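Local coordinates for hyaluronidase (Streptomyces koganeiensis, PDB 4UFQ), which probably hydrolyses hyaluronan as a bacterial hyaluronidase, working as an elongated, strand-rich trimer, at residues R176-D188 with L195-S207. Sequence-based numbering, arbitrary orientation. Where two conformers were deposited one is given.
Sequences RIGNAATVPTSVD and LYASGGALLWRGS
P184 sets its CD over the centre of the Y196 ring, the two side chains crossing at a slant: CD stands 3.5 Å from the ring centroid and only 4° off the normal, a CH-pi contact over the face. L203 CB, of the same hairpin, lies against the opposite face, displaced toward the rim. The first torsion of Y196 sets CG between its backbone N and carbonyl carbon, which brings the ring against the proline; V183 CG1 touches near the hydroxyl, 3.8 Å from Y196 OH. That hydroxyl shares a water with P184 O and R205 NE. The direct bond from R205 NE to P184 O is weak (3.3 Å, 126° at the hydrogen), so the water probably does much of the linking. A bend at chi3 (-85°) turns the R205 guanidinium so that T185 CA lies over one face, with the water in plane at its edge.

At the other end, N179 OD1 accepts G200 N at 2.9 Å and so ties the N179 side chain to the type I' turn S198-A201. Alongside, A180 N reaches A197 O in a nearly straight bond. A second water bridges G178 O and A197 N. Further along, I177 CD1 meets L195 CD2 and L202 CD1, its side chain crossing both leucines at about a right angle.

The 176-188 segment, leaving strand 175-177, drapes over the hairpin of strands 193-198 and 201-206, which strand 211-215 extends into a three-stranded antiparallel sheet, with V211 touching Y196 and R205. I177 also joins beta ladders with both other subunits, placing the I177 end of the contact at the trimer interface.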
# COMPACT_ATOMS: atom_id res chain seq x y z
N ARG B 176 -12.38 0.57 23.61
CA ARG B 176 -12.54 -0.67 24.36
C ARG B 176 -11.19 -1.31 24.63
O ARG B 176 -10.34 -1.38 23.75
CB ARG B 176 -13.44 -1.65 23.62
CG ARG B 176 -14.90 -1.19 23.59
CD ARG B 176 -15.79 -2.00 22.69
NE ARG B 176 -17.20 -1.76 22.99
CZ ARG B 176 -18.22 -2.52 22.64
NH1 ARG B 176 -18.02 -3.58 21.86
NH2 ARG B 176 -19.45 -2.21 23.02
N ILE B 177 -11.00 -1.75 25.87
CA ILE B 177 -9.77 -2.39 26.28
C ILE B 177 -10.15 -3.76 26.83
O ILE B 177 -10.86 -3.84 27.85
CB ILE B 177 -9.03 -1.57 27.35
CG1 ILE B 177 -8.72 -0.17 26.83
CG2 ILE B 177 -7.74 -2.30 27.77
CD1 ILE B 177 -8.15 0.77 27.88
N GLY B 178 -9.73 -4.84 26.17
CA GLY B 178 -10.04 -6.18 26.63
C GLY B 178 -9.17 -6.53 27.82
O GLY B 178 -8.16 -5.86 28.06
N ASN B 179 -9.54 -7.56 28.58
CA ASN B 179 -8.69 -7.96 29.70
C ASN B 179 -7.31 -8.39 29.19
O ASN B 179 -7.21 -9.14 28.21
CB ASN B 179 -9.28 -9.12 30.48
CG ASN B 179 -10.54 -8.75 31.30
OD1 ASN B 179 -10.63 -7.66 31.88
ND2 ASN B 179 -11.51 -9.65 31.30
N ALA B 180 -6.25 -7.95 29.86
CA ALA B 180 -4.91 -8.37 29.50
C ALA B 180 -4.71 -9.85 29.86
O ALA B 180 -5.04 -10.29 30.96
CB ALA B 180 -3.89 -7.53 30.20
N ALA B 181 -4.17 -10.62 28.93
CA ALA B 181 -3.90 -12.03 29.18
C ALA B 181 -2.77 -12.18 30.19
O ALA B 181 -2.75 -13.12 30.98
CB ALA B 181 -3.59 -12.77 27.90
N THR B 182 -1.83 -11.25 30.15
CA THR B 182 -0.77 -11.23 31.15
C THR B 182 -0.66 -9.84 31.74
O THR B 182 -0.63 -8.83 31.05
CB THR B 182 0.58 -11.70 30.57
OG1 THR B 182 0.83 -11.06 29.31
CG2 THR B 182 0.56 -13.21 30.38
N VAL B 183 -0.65 -9.80 33.07
CA VAL B 183 -0.59 -8.54 33.80
C VAL B 183 0.79 -7.89 33.56
O VAL B 183 1.80 -8.53 33.75
CB VAL B 183 -0.82 -8.82 35.31
CG1 VAL B 183 -0.57 -7.60 36.13
CG2 VAL B 183 -2.25 -9.35 35.54
N PRO B 184 0.80 -6.61 33.16
CA PRO B 184 2.10 -5.94 33.01
C PRO B 184 2.96 -5.93 34.27
O PRO B 184 2.42 -5.81 35.37
CB PRO B 184 1.71 -4.51 32.66
CG PRO B 184 0.41 -4.66 31.93
CD PRO B 184 -0.30 -5.76 32.69
N THR B 185 4.28 -6.03 34.11
CA THR B 185 5.22 -5.93 35.23
C THR B 185 6.28 -4.86 34.97
O THR B 185 7.26 -4.76 35.72
CB THR B 185 5.93 -7.26 35.48
OG1 THR B 185 6.64 -7.65 34.30
CG2 THR B 185 4.93 -8.37 35.84
N SER B 186 6.11 -4.11 33.89
CA SER B 186 7.06 -3.10 33.46
C SER B 186 6.34 -2.06 32.60
O SER B 186 5.16 -2.25 32.21
CB SER B 186 8.18 -3.78 32.65
OG SER B 186 7.62 -4.47 31.53
N VAL B 187 7.05 -0.98 32.30
CA VAL B 187 6.55 0.10 31.44
C VAL B 187 7.54 0.38 30.31
O VAL B 187 8.63 -0.19 30.28
CB VAL B 187 6.19 1.40 32.24
CG1 VAL B 187 5.28 1.05 33.42
CG2 VAL B 187 7.38 2.15 32.70
N ASP B 188 7.16 1.24 29.37
CA ASP B 188 8.07 1.61 28.27
C ASP B 188 9.28 2.45 28.71
O ASP B 188 9.27 3.13 29.74
CB ASP B 188 7.32 2.38 27.19
CG ASP B 188 8.14 2.52 25.92
OD1 ASP B 188 8.44 1.48 25.30
OD2 ASP B 188 8.51 3.67 25.57
N LEU B 195 -1.61 1.10 30.97
CA LEU B 195 -3.04 1.10 31.23
C LEU B 195 -3.57 -0.23 30.75
O LEU B 195 -3.26 -0.64 29.62
CB LEU B 195 -3.70 2.25 30.45
CG LEU B 195 -5.19 2.50 30.69
CD1 LEU B 195 -5.47 3.03 32.10
CD2 LEU B 195 -5.75 3.48 29.65
N TYR B 196 -4.30 -0.96 31.58
CA TYR B 196 -4.80 -2.26 31.17
C TYR B 196 -6.07 -2.60 31.90
O TYR B 196 -6.37 -2.01 32.95
CB TYR B 196 -3.74 -3.36 31.39
CG TYR B 196 -3.28 -3.56 32.82
CD1 TYR B 196 -2.35 -2.70 33.40
CD2 TYR B 196 -3.76 -4.60 33.57
CE1 TYR B 196 -1.90 -2.89 34.71
CE2 TYR B 196 -3.31 -4.81 34.87
CZ TYR B 196 -2.40 -3.94 35.43
OH TYR B 196 -1.95 -4.13 36.72
N ALA B 197 -6.82 -3.53 31.33
CA ALA B 197 -7.98 -4.09 31.99
C ALA B 197 -7.65 -5.44 32.62
O ALA B 197 -6.85 -6.22 32.10
CB ALA B 197 -9.19 -4.22 31.01
N SER B 198 -8.25 -5.67 33.79
CA SER B 198 -8.02 -6.88 34.55
C SER B 198 -9.32 -7.21 35.28
O SER B 198 -9.81 -6.41 36.09
CB SER B 198 -6.88 -6.64 35.52
OG SER B 198 -6.49 -7.88 36.11
N GLY B 199 -9.89 -8.36 34.98
CA GLY B 199 -11.15 -8.77 35.58
C GLY B 199 -12.26 -7.77 35.33
O GLY B 199 -13.16 -7.66 36.16
N GLY B 200 -12.22 -7.04 34.22
CA GLY B 200 -13.24 -6.06 33.88
C GLY B 200 -13.00 -4.66 34.45
O GLY B 200 -13.72 -3.72 34.12
N ALA B 201 -12.00 -4.53 35.32
CA ALA B 201 -11.62 -3.25 35.95
C ALA B 201 -10.53 -2.58 35.12
O ALA B 201 -9.83 -3.25 34.35
CB ALA B 201 -11.13 -3.50 37.35
N LEU B 202 -10.37 -1.27 35.30
CA LEU B 202 -9.33 -0.50 34.63
C LEU B 202 -8.22 -0.19 35.63
O LEU B 202 -8.49 0.30 36.74
CB LEU B 202 -9.94 0.80 34.07
CG LEU B 202 -8.97 1.67 33.26
CD1 LEU B 202 -8.55 0.99 31.96
CD2 LEU B 202 -9.64 3.04 33.00
N LEU B 203 -6.97 -0.51 35.25
CA LEU B 203 -5.81 -0.38 36.13
C LEU B 203 -4.71 0.42 35.47
O LEU B 203 -4.60 0.41 34.24
CB LEU B 203 -5.25 -1.77 36.50
CG LEU B 203 -5.98 -2.58 37.58
CD1 LEU B 203 -7.32 -3.06 37.12
CD2 LEU B 203 -5.14 -3.78 38.05
N TRP B 204 -3.86 1.07 36.27
CA TRP B 204 -2.64 1.72 35.80
C TRP B 204 -1.47 1.25 36.63
O TRP B 204 -1.51 1.28 37.87
CB TRP B 204 -2.72 3.23 35.98
CG TRP B 204 -1.50 4.09 35.65
CD1 TRP B 204 -0.67 4.72 36.54
CD2 TRP B 204 -1.05 4.50 34.35
NE1 TRP B 204 0.25 5.47 35.88
CE2 TRP B 204 0.04 5.35 34.53
CE3 TRP B 204 -1.47 4.20 33.05
CZ2 TRP B 204 0.71 5.95 33.46
CZ3 TRP B 204 -0.80 4.78 32.00
CH2 TRP B 204 0.29 5.62 32.21
N ARG B 205 -0.41 0.82 35.94
CA ARG B 205 0.90 0.63 36.53
C ARG B 205 1.76 1.83 36.18
O ARG B 205 1.99 2.09 34.99
CB ARG B 205 1.54 -0.66 36.03
CG ARG B 205 3.04 -0.76 36.35
CD ARG B 205 3.66 -2.06 35.89
NE ARG B 205 3.47 -3.08 36.91
CZ ARG B 205 4.29 -3.31 37.93
NH1 ARG B 205 5.40 -2.61 38.09
NH2 ARG B 205 3.99 -4.26 38.81
N GLY B 206 2.22 2.58 37.17
CA GLY B 206 3.09 3.71 36.94
C GLY B 206 4.55 3.36 36.88
O GLY B 206 4.98 2.23 37.21
N SER B 207 5.38 4.34 36.55
CA SER B 207 6.79 4.07 36.31
C SER B 207 7.54 3.67 37.57
O SER B 207 8.61 3.07 37.47
CB SER B 207 7.49 5.26 35.65
OG SER B 207 7.42 6.41 36.45
O HOH W 1 -5.71 -4.79 28.89
O HOH W 2 -5.12 -8.54 33.11
O HOH W 3 0.86 -4.30 36.85